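Local coordinates for Rod shape determining protein RodA (Thermus thermophilus, PDB 6BAR) that probably polymerises lipid-linked peptidoglycan precursors in the membrane for cell wall elongation, as a glycosyltransferase of the SEDS family, at residues A[155-160]-A[182-187]. Sequence-based numbering, arbitrary orientation.
Sequences GALVVL and FALALL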
ATOM      1  N   GLY A 155       3.373  -8.281  -4.538  1.00 97.52           N
ATOM      2  CA  GLY A 155       3.837  -7.662  -3.312  1.00106.10           C
ATOM      3  C   GLY A 155       5.336  -7.459  -3.288  1.00 97.04           C
ATOM      4  O   GLY A 155       5.820  -6.470  -2.735  1.00107.03           O
ATOM      5  N   ALA A 156       6.093  -8.380  -3.891  1.00 84.16           N
ATOM      6  CA  ALA A 156       7.533  -8.177  -4.003  1.00 86.76           C
ATOM      7  C   ALA A 156       7.846  -6.931  -4.820  1.00 97.97           C
ATOM      8  O   ALA A 156       8.727  -6.147  -4.452  1.00112.86           O
ATOM      9  CB  ALA A 156       8.198  -9.408  -4.615  1.00 84.86           C
ATOM     10  N   LEU A 157       7.124  -6.724  -5.925  1.00 85.69           N
ATOM     11  CA  LEU A 157       7.323  -5.522  -6.730  1.00 96.72           C
ATOM     12  C   LEU A 157       6.980  -4.266  -5.944  1.00 96.40           C
ATOM     13  O   LEU A 157       7.723  -3.279  -5.988  1.00 95.09           O
ATOM     14  CB  LEU A 157       6.486  -5.587  -8.005  1.00 89.21           C
ATOM     15  CG  LEU A 157       6.989  -6.536  -9.083  1.00 90.35           C
ATOM     16  CD1 LEU A 157       6.088  -6.450 -10.296  1.00103.65           C
ATOM     17  CD2 LEU A 157       8.422  -6.210  -9.449  1.00 91.24           C
ATOM     18  N   VAL A 158       5.847  -4.278  -5.234  1.00 97.06           N
ATOM     19  CA  VAL A 158       5.459  -3.117  -4.432  1.00 75.95           C
ATOM     20  C   VAL A 158       6.536  -2.797  -3.408  1.00 83.50           C
ATOM     21  O   VAL A 158       6.974  -1.647  -3.275  1.00 92.59           O
ATOM     22  CB  VAL A 158       4.103  -3.357  -3.749  1.00 79.77           C
ATOM     23  CG1 VAL A 158       3.739  -2.165  -2.890  1.00 77.85           C
ATOM     24  CG2 VAL A 158       3.035  -3.601  -4.783  1.00103.27           C
ATOM     25  N   VAL A 159       6.980  -3.815  -2.671  1.00 84.10           N
ATOM     26  CA  VAL A 159       7.992  -3.618  -1.638  1.00 85.90           C
ATOM     27  C   VAL A 159       9.273  -3.056  -2.240  1.00 89.73           C
ATOM     28  O   VAL A 159       9.811  -2.045  -1.765  1.00 95.43           O
ATOM     29  CB  VAL A 159       8.253  -4.939  -0.893  1.00 83.08           C
ATOM     30  CG1 VAL A 159       9.525  -4.841  -0.071  1.00 82.76           C
ATOM     31  CG2 VAL A 159       7.061  -5.288  -0.011  1.00 81.58           C
ATOM     32  N   LEU A 160       9.782  -3.706  -3.290  1.00 92.11           N
ATOM     33  CA  LEU A 160      11.039  -3.279  -3.890  1.00 99.43           C
ATOM     34  C   LEU A 160      10.939  -1.857  -4.423  1.00 97.56           C
ATOM     35  O   LEU A 160      11.862  -1.054  -4.243  1.00 89.87           O
ATOM     36  CB  LEU A 160      11.443  -4.244  -5.005  1.00 91.21           C
ATOM     37  CG  LEU A 160      12.863  -4.113  -5.562  1.00108.27           C
ATOM     38  CD1 LEU A 160      13.893  -4.046  -4.436  1.00119.42           C
ATOM     39  CD2 LEU A 160      13.173  -5.271  -6.494  1.00102.80           C
ATOM     40  N   PHE A 182      13.033  -4.232 -12.420  1.00109.15           N
ATOM     41  CA  PHE A 182      12.660  -4.605 -13.777  1.00103.90           C
ATOM     42  C   PHE A 182      12.937  -6.077 -14.057  1.00105.53           C
ATOM     43  O   PHE A 182      12.165  -6.721 -14.777  1.00105.19           O
ATOM     44  CB  PHE A 182      13.393  -3.719 -14.782  1.00103.98           C
ATOM     45  CG  PHE A 182      13.158  -4.111 -16.201  1.00104.73           C
ATOM     46  CD1 PHE A 182      14.158  -4.729 -16.934  1.00 97.17           C
ATOM     47  CD2 PHE A 182      11.929  -3.890 -16.796  1.00103.32           C
ATOM     48  CE1 PHE A 182      13.942  -5.103 -18.240  1.00100.30           C
ATOM     49  CE2 PHE A 182      11.705  -4.258 -18.101  1.00101.05           C
ATOM     50  CZ  PHE A 182      12.715  -4.866 -18.827  1.00111.24           C
ATOM     51  N   ALA A 183      14.016  -6.635 -13.496  1.00102.94           N
ATOM     52  CA  ALA A 183      14.298  -8.050 -13.730  1.00104.94           C
ATOM     53  C   ALA A 183      13.255  -8.937 -13.065  1.00 89.89           C
ATOM     54  O   ALA A 183      12.805  -9.926 -13.652  1.00 92.33           O
ATOM     55  CB  ALA A 183      15.696  -8.401 -13.225  1.00113.10           C
ATOM     56  N   LEU A 184      12.869  -8.600 -11.836  1.00111.34           N
ATOM     57  CA  LEU A 184      11.812  -9.341 -11.164  1.00 99.93           C
ATOM     58  C   LEU A 184      10.480  -9.184 -11.886  1.00107.37           C
ATOM     59  O   LEU A 184       9.678 -10.126 -11.920  1.00109.12           O
ATOM     60  CB  LEU A 184      11.712  -8.869  -9.715  1.00 97.66           C
ATOM     61  CG  LEU A 184      10.779  -9.615  -8.767  1.00103.22           C
ATOM     62  CD1 LEU A 184      11.103 -11.095  -8.773  1.00115.93           C
ATOM     63  CD2 LEU A 184      10.908  -9.037  -7.366  1.00 93.19           C
ATOM     64  N   ALA A 185      10.237  -8.015 -12.486  1.00104.01           N
ATOM     65  CA  ALA A 185       9.010  -7.742 -13.225  1.00 94.74           C
ATOM     66  C   ALA A 185       8.984  -8.395 -14.601  1.00105.35           C
ATOM     67  O   ALA A 185       7.996  -8.237 -15.323  1.00110.15           O
ATOM     68  CB  ALA A 185       8.810  -6.230 -13.372  1.00 87.94           C
ATOM     69  N   LEU A 186      10.040  -9.109 -14.986  1.00110.88           N
ATOM     70  CA  LEU A 186      10.088  -9.790 -16.272  1.00 92.82           C
ATOM     71  C   LEU A 186       9.734 -11.267 -16.174  1.00111.60           C
ATOM     72  O   LEU A 186       9.329 -11.859 -17.180  1.00124.04           O
ATOM     73  CB  LEU A 186      11.481  -9.643 -16.897  1.00100.22           C
ATOM     74  CG  LEU A 186      11.514  -9.153 -18.347  1.00102.65           C
ATOM     75  CD1 LEU A 186      10.746  -7.850 -18.487  1.00 73.66           C
ATOM     76  CD2 LEU A 186      12.945  -8.987 -18.834  1.00 99.62           C
ATOM     77  N   LEU A 187       9.878 -11.869 -14.996  1.00113.93           N
ATOM     78  CA  LEU A 187       9.451 -13.242 -14.757  1.00115.75           C
ATOM     79  C   LEU A 187       7.962 -13.350 -14.456  1.00119.47           C
ATOM     80  O   LEU A 187       7.510 -14.406 -13.999  1.00122.00           O
ATOM     81  CB  LEU A 187      10.263 -13.858 -13.614  1.00108.06           C
ATOM     82  CG  LEU A 187      11.598 -14.504 -13.997  1.00116.30           C
ATOM     83  CD1 LEU A 187      12.665 -13.465 -14.368  1.00101.68           C
ATOM     84  CD2 LEU A 187      12.077 -15.405 -12.874  1.00109.97           C
TER
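The backbone N of Leu160 donates a hydrogen bond to O of Ala156 at 2.9 Å. This is one turn of helix 153-170. It sets Ala156 and Leu160 one above the other, with both CB atoms directed at segment 182-187. The contact itself is apolar and buries 198 Å² over both sides. Leu184 contributes most of the second segment's share. Its CG lies anti to the backbone N (chi1 -173°), which sets CG toward segment 155-160. Beyond it, CD2 meets CB of Ala156 at 3.9 Å. The same CD2 lies 4.5 Å from CD2 of Leu160, a looser touch. Leu157 meets the same leucine at its branch carbon, CG, rather than at the CD2 methyl. Its CG is anti to the carbonyl carbon (chi1 -74°), and its methyl end reaches closer to the second segment than its CB direction suggests. CD2 of Leu157 approaches CG of Leu184 at 4.2 Å. It also rests against CB of Ala185 at 3.9 Å, while CD1 of Leu157 is 4.1 Å from that CB. Ala185 thus sits against both methyls of one leucine. Of the CA atoms, those of Leu157 and Ala185 come nearest, 7.1 Å apart. Helix 175-184 ends here, and Leu186 N bonds to Ala183 O at 3.2 Å as the chain leaves it. Helix 131-148 adds to the same cluster, because Leu148 touches both Ala156 and Leu184. Leu181, one turn before Leu184 on helix 175-184, also touches Leu157 and Leu160, and Phe309 of helix 294-319 packs on Leu157. The two segments run roughly antiparallel, at the start of one helix and the end of the next. This is the open end of an antiparallel helical hairpin, where alanine and leucine side chains pack between two neighbouring helices predicted to span the membrane in this SEDS-family protein.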